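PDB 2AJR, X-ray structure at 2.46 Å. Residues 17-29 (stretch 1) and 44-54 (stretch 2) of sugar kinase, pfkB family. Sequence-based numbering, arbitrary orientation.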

# COMPACT_ATOMS: atom_id res chain seq x y z
N VAL A 17 12.76 -20.72 -5.23
CA VAL A 17 12.08 -20.78 -3.95
C VAL A 17 12.00 -19.37 -3.41
O VAL A 17 13.01 -18.70 -3.27
CB VAL A 17 12.87 -21.61 -2.97
CG1 VAL A 17 12.29 -21.47 -1.54
CG2 VAL A 17 12.91 -23.07 -3.45
N THR A 18 10.79 -18.93 -3.09
CA THR A 18 10.55 -17.60 -2.53
C THR A 18 9.62 -17.80 -1.34
O THR A 18 8.40 -17.81 -1.49
CB THR A 18 9.85 -16.67 -3.56
OG1 THR A 18 10.61 -16.66 -4.77
CG2 THR A 18 9.69 -15.27 -3.01
N LEU A 19 10.18 -18.00 -0.17
CA LEU A 19 9.37 -18.33 0.98
C LEU A 19 8.49 -17.16 1.38
O LEU A 19 7.44 -17.37 2.00
CB LEU A 19 10.25 -18.79 2.14
CG LEU A 19 10.98 -20.12 1.88
CD1 LEU A 19 11.52 -20.69 3.17
CD2 LEU A 19 10.06 -21.13 1.19
N ASN A 20 8.91 -15.95 1.02
CA ASN A 20 8.18 -14.73 1.38
C ASN A 20 7.91 -13.83 0.15
O ASN A 20 8.46 -12.76 0.02
CB ASN A 20 8.98 -13.97 2.44
CG ASN A 20 8.12 -13.01 3.28
OD1 ASN A 20 6.90 -12.98 3.15
ND2 ASN A 20 8.77 -12.22 4.14
N PRO A 21 7.01 -14.27 -0.74
CA PRO A 21 6.72 -13.47 -1.93
C PRO A 21 6.07 -12.15 -1.60
O PRO A 21 5.55 -11.98 -0.50
CB PRO A 21 5.68 -14.32 -2.67
CG PRO A 21 5.78 -15.67 -2.09
CD PRO A 21 6.17 -15.48 -0.68
N ALA A 22 6.06 -11.23 -2.56
CA ALA A 22 5.36 -9.97 -2.37
C ALA A 22 4.74 -9.47 -3.66
O ALA A 22 5.21 -9.80 -4.74
CB ALA A 22 6.31 -8.94 -1.79
N LEU A 23 3.66 -8.71 -3.54
CA LEU A 23 3.22 -7.82 -4.60
C LEU A 23 3.92 -6.49 -4.41
O LEU A 23 3.83 -5.88 -3.36
CB LEU A 23 1.71 -7.59 -4.52
CG LEU A 23 0.90 -8.78 -5.00
CD1 LEU A 23 -0.52 -8.68 -4.52
CD2 LEU A 23 0.97 -8.83 -6.52
N ASP A 24 4.65 -6.04 -5.42
CA ASP A 24 5.36 -4.78 -5.36
C ASP A 24 4.45 -3.72 -5.94
O ASP A 24 4.04 -3.82 -7.10
CB ASP A 24 6.66 -4.85 -6.16
CG ASP A 24 7.77 -5.53 -5.41
OD1 ASP A 24 7.94 -5.23 -4.20
OD2 ASP A 24 8.49 -6.36 -6.03
N ARG A 25 4.11 -2.72 -5.13
CA ARG A 25 3.46 -1.54 -5.63
C ARG A 25 4.46 -0.41 -5.76
O ARG A 25 4.87 0.19 -4.77
CB ARG A 25 2.32 -1.10 -4.72
CG ARG A 25 1.63 0.18 -5.25
CD ARG A 25 0.13 0.18 -5.03
NE ARG A 25 -0.58 -0.72 -5.94
CZ ARG A 25 -0.86 -0.46 -7.21
NH1 ARG A 25 -0.50 0.69 -7.78
NH2 ARG A 25 -1.52 -1.35 -7.93
N GLU A 26 4.85 -0.12 -7.00
CA GLU A 26 5.75 0.98 -7.32
C GLU A 26 4.95 2.25 -7.64
O GLU A 26 3.96 2.22 -8.37
CB GLU A 26 6.66 0.62 -8.50
CG GLU A 26 7.46 -0.72 -8.38
CD GLU A 26 7.49 -1.53 -9.73
OE1 GLU A 26 8.29 -1.15 -10.63
OE2 GLU A 26 6.70 -2.53 -9.87
N ILE A 27 5.38 3.36 -7.08
CA ILE A 27 4.71 4.63 -7.26
C ILE A 27 5.81 5.62 -7.58
O ILE A 27 6.81 5.66 -6.88
CB ILE A 27 3.99 5.06 -5.96
CG1 ILE A 27 3.18 3.90 -5.39
CG2 ILE A 27 3.10 6.27 -6.21
CD1 ILE A 27 2.85 4.06 -3.93
N PHE A 28 5.62 6.40 -8.64
CA PHE A 28 6.64 7.32 -9.13
C PHE A 28 6.16 8.74 -8.92
O PHE A 28 5.22 9.17 -9.54
CB PHE A 28 6.93 7.02 -10.61
CG PHE A 28 7.39 5.60 -10.83
CD1 PHE A 28 8.71 5.24 -10.56
CD2 PHE A 28 6.50 4.61 -11.23
CE1 PHE A 28 9.14 3.91 -10.72
CE2 PHE A 28 6.92 3.27 -11.38
CZ PHE A 28 8.24 2.92 -11.12
N ILE A 29 6.80 9.42 -7.98
CA ILE A 29 6.45 10.77 -7.59
C ILE A 29 7.72 11.61 -7.58
O ILE A 29 8.65 11.36 -6.83
CB ILE A 29 5.87 10.79 -6.16
CG1 ILE A 29 4.60 9.97 -6.06
CG2 ILE A 29 5.58 12.20 -5.72
CD1 ILE A 29 4.27 9.54 -4.62
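Stretch 2 44-54: SKTQMSPGGKG

Three glycines, G51, G52 and G54, carry stretch 2 past stretch 1 at points where a β-carbon could not be accommodated. An ideal CB on G51 would lie 2.1 Å from D24 OD2, one on G52 would lie 2.7 Å from T18 CG2, and one on G54 would lie 2.3 Å from T18 OG1. G52, at phi/psi 100/140, would also jam such an atom against the preceding carbonyl, so its backbone alone calls for glycine. The principle is a familiar one: where a side chain of one segment occupies the space a β-carbon would need, glycine lets the other segment pass.

Before that turn, stretch 2 is an extended strand, 46-51, running antiparallel to strand 22-28. The N-to-C directions make an angle of 149°, and the axes approach to 4.5 Å. The register pairs A22 with G51, D24 with S49 and E26 with Q47 as hydrogen-bonded pairs. A22 N donates to G51 O at 3.1 Å, almost linearly, whereas the return bond from G51 N to A22 O is shorter, 2.6 Å, but bent to 131°. D24 N to S49 O (2.9 Å) and E26 N to Q47 O (2.8 Å) continue the ladder, and F28 N to K45 O (2.8 Å) carries it one residue past the I27-T46 pair.

The non-hydrogen-bonded pairs, L23-P50, R25-M48 and I27-T46, send their side chains to one face. There L23 CD2 packs on the selenium of M48, SE, at 3.7 Å, and the R25 guanidinium lays one face over M48 CB, with NH2 3.2 Å from that atom. T46 OG1 donates to E26 O at 3.0 Å, tying a side chain back to the opposing backbone. On the other face, S49 OG makes a weak hydrogen bond to E26 OE2 at 3.3 Å.

Past the strand, G52 occupies the N-cap position, right before the helix that begins at K53, and G54 CA comes within 3.0 Å of T18 OG1.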

# COMPACT_ATOMS: atom_id res chain seq x y z
N SER A 44 0.28 5.71 -15.51
CA SER A 44 1.66 5.29 -15.78
C SER A 44 2.66 5.67 -14.68
O SER A 44 3.85 5.42 -14.84
CB SER A 44 2.16 5.92 -17.08
OG SER A 44 2.62 7.26 -16.87
N LYS A 45 2.21 6.32 -13.62
CA LYS A 45 3.10 6.66 -12.50
C LYS A 45 2.91 5.69 -11.34
O LYS A 45 3.36 5.92 -10.22
CB LYS A 45 2.90 8.11 -12.07
CG LYS A 45 3.56 9.06 -13.05
CD LYS A 45 3.28 10.52 -12.76
CE LYS A 45 3.73 11.40 -13.94
NZ LYS A 45 5.08 10.98 -14.44
N THR A 46 2.22 4.59 -11.62
CA THR A 46 2.14 3.48 -10.72
C THR A 46 2.30 2.17 -11.50
O THR A 46 2.00 2.09 -12.69
CB THR A 46 0.83 3.47 -9.94
OG1 THR A 46 0.99 2.62 -8.80
CG2 THR A 46 -0.33 2.98 -10.79
N GLN A 47 2.79 1.16 -10.81
CA GLN A 47 3.05 -0.13 -11.41
C GLN A 47 2.85 -1.16 -10.32
O GLN A 47 3.20 -0.94 -9.17
CB GLN A 47 4.50 -0.19 -11.92
CG GLN A 47 4.80 -1.30 -12.91
CD GLN A 47 4.19 -1.02 -14.29
OE1 GLN A 47 3.03 -1.35 -14.55
NE2 GLN A 47 4.97 -0.41 -15.17
N MSE A 48 2.27 -2.29 -10.68
CA MSE A 48 2.08 -3.34 -9.71
C MSE A 48 2.41 -4.68 -10.31
O MSE A 48 1.97 -5.00 -11.41
CB MSE A 48 0.66 -3.30 -9.21
CG MSE A 48 0.52 -3.96 -7.86
SE MSE A 48 -0.37 -5.67 -7.97
CE MSE A 48 0.05 -6.40 -9.82
N SER A 49 3.20 -5.46 -9.59
CA SER A 49 3.72 -6.69 -10.16
C SER A 49 4.09 -7.69 -9.09
O SER A 49 4.42 -7.29 -7.98
CB SER A 49 4.96 -6.36 -10.98
OG SER A 49 5.96 -5.77 -10.17
N PRO A 50 4.08 -8.98 -9.44
CA PRO A 50 4.62 -10.01 -8.57
C PRO A 50 6.07 -9.79 -8.27
O PRO A 50 6.82 -9.41 -9.15
CB PRO A 50 4.48 -11.28 -9.39
CG PRO A 50 3.41 -11.00 -10.33
CD PRO A 50 3.55 -9.56 -10.68
N GLY A 51 6.46 -10.05 -7.02
CA GLY A 51 7.81 -9.86 -6.54
C GLY A 51 8.20 -10.86 -5.48
O GLY A 51 7.53 -11.87 -5.27
N GLY A 52 9.30 -10.57 -4.79
CA GLY A 52 10.01 -11.58 -4.01
C GLY A 52 11.17 -12.02 -4.87
O GLY A 52 11.04 -12.16 -6.08
N LYS A 53 12.32 -12.23 -4.25
CA LYS A 53 13.55 -12.41 -5.01
C LYS A 53 13.50 -13.59 -6.00
O LYS A 53 13.88 -13.44 -7.15
CB LYS A 53 14.75 -12.49 -4.07
CG LYS A 53 14.97 -11.14 -3.33
CD LYS A 53 16.28 -11.05 -2.51
CE LYS A 53 17.02 -9.74 -2.81
NZ LYS A 53 17.67 -9.77 -4.22
N GLY A 54 13.01 -14.74 -5.56
CA GLY A 54 12.97 -15.92 -6.41
C GLY A 54 11.95 -15.81 -7.53
O GLY A 54 12.15 -16.32 -8.64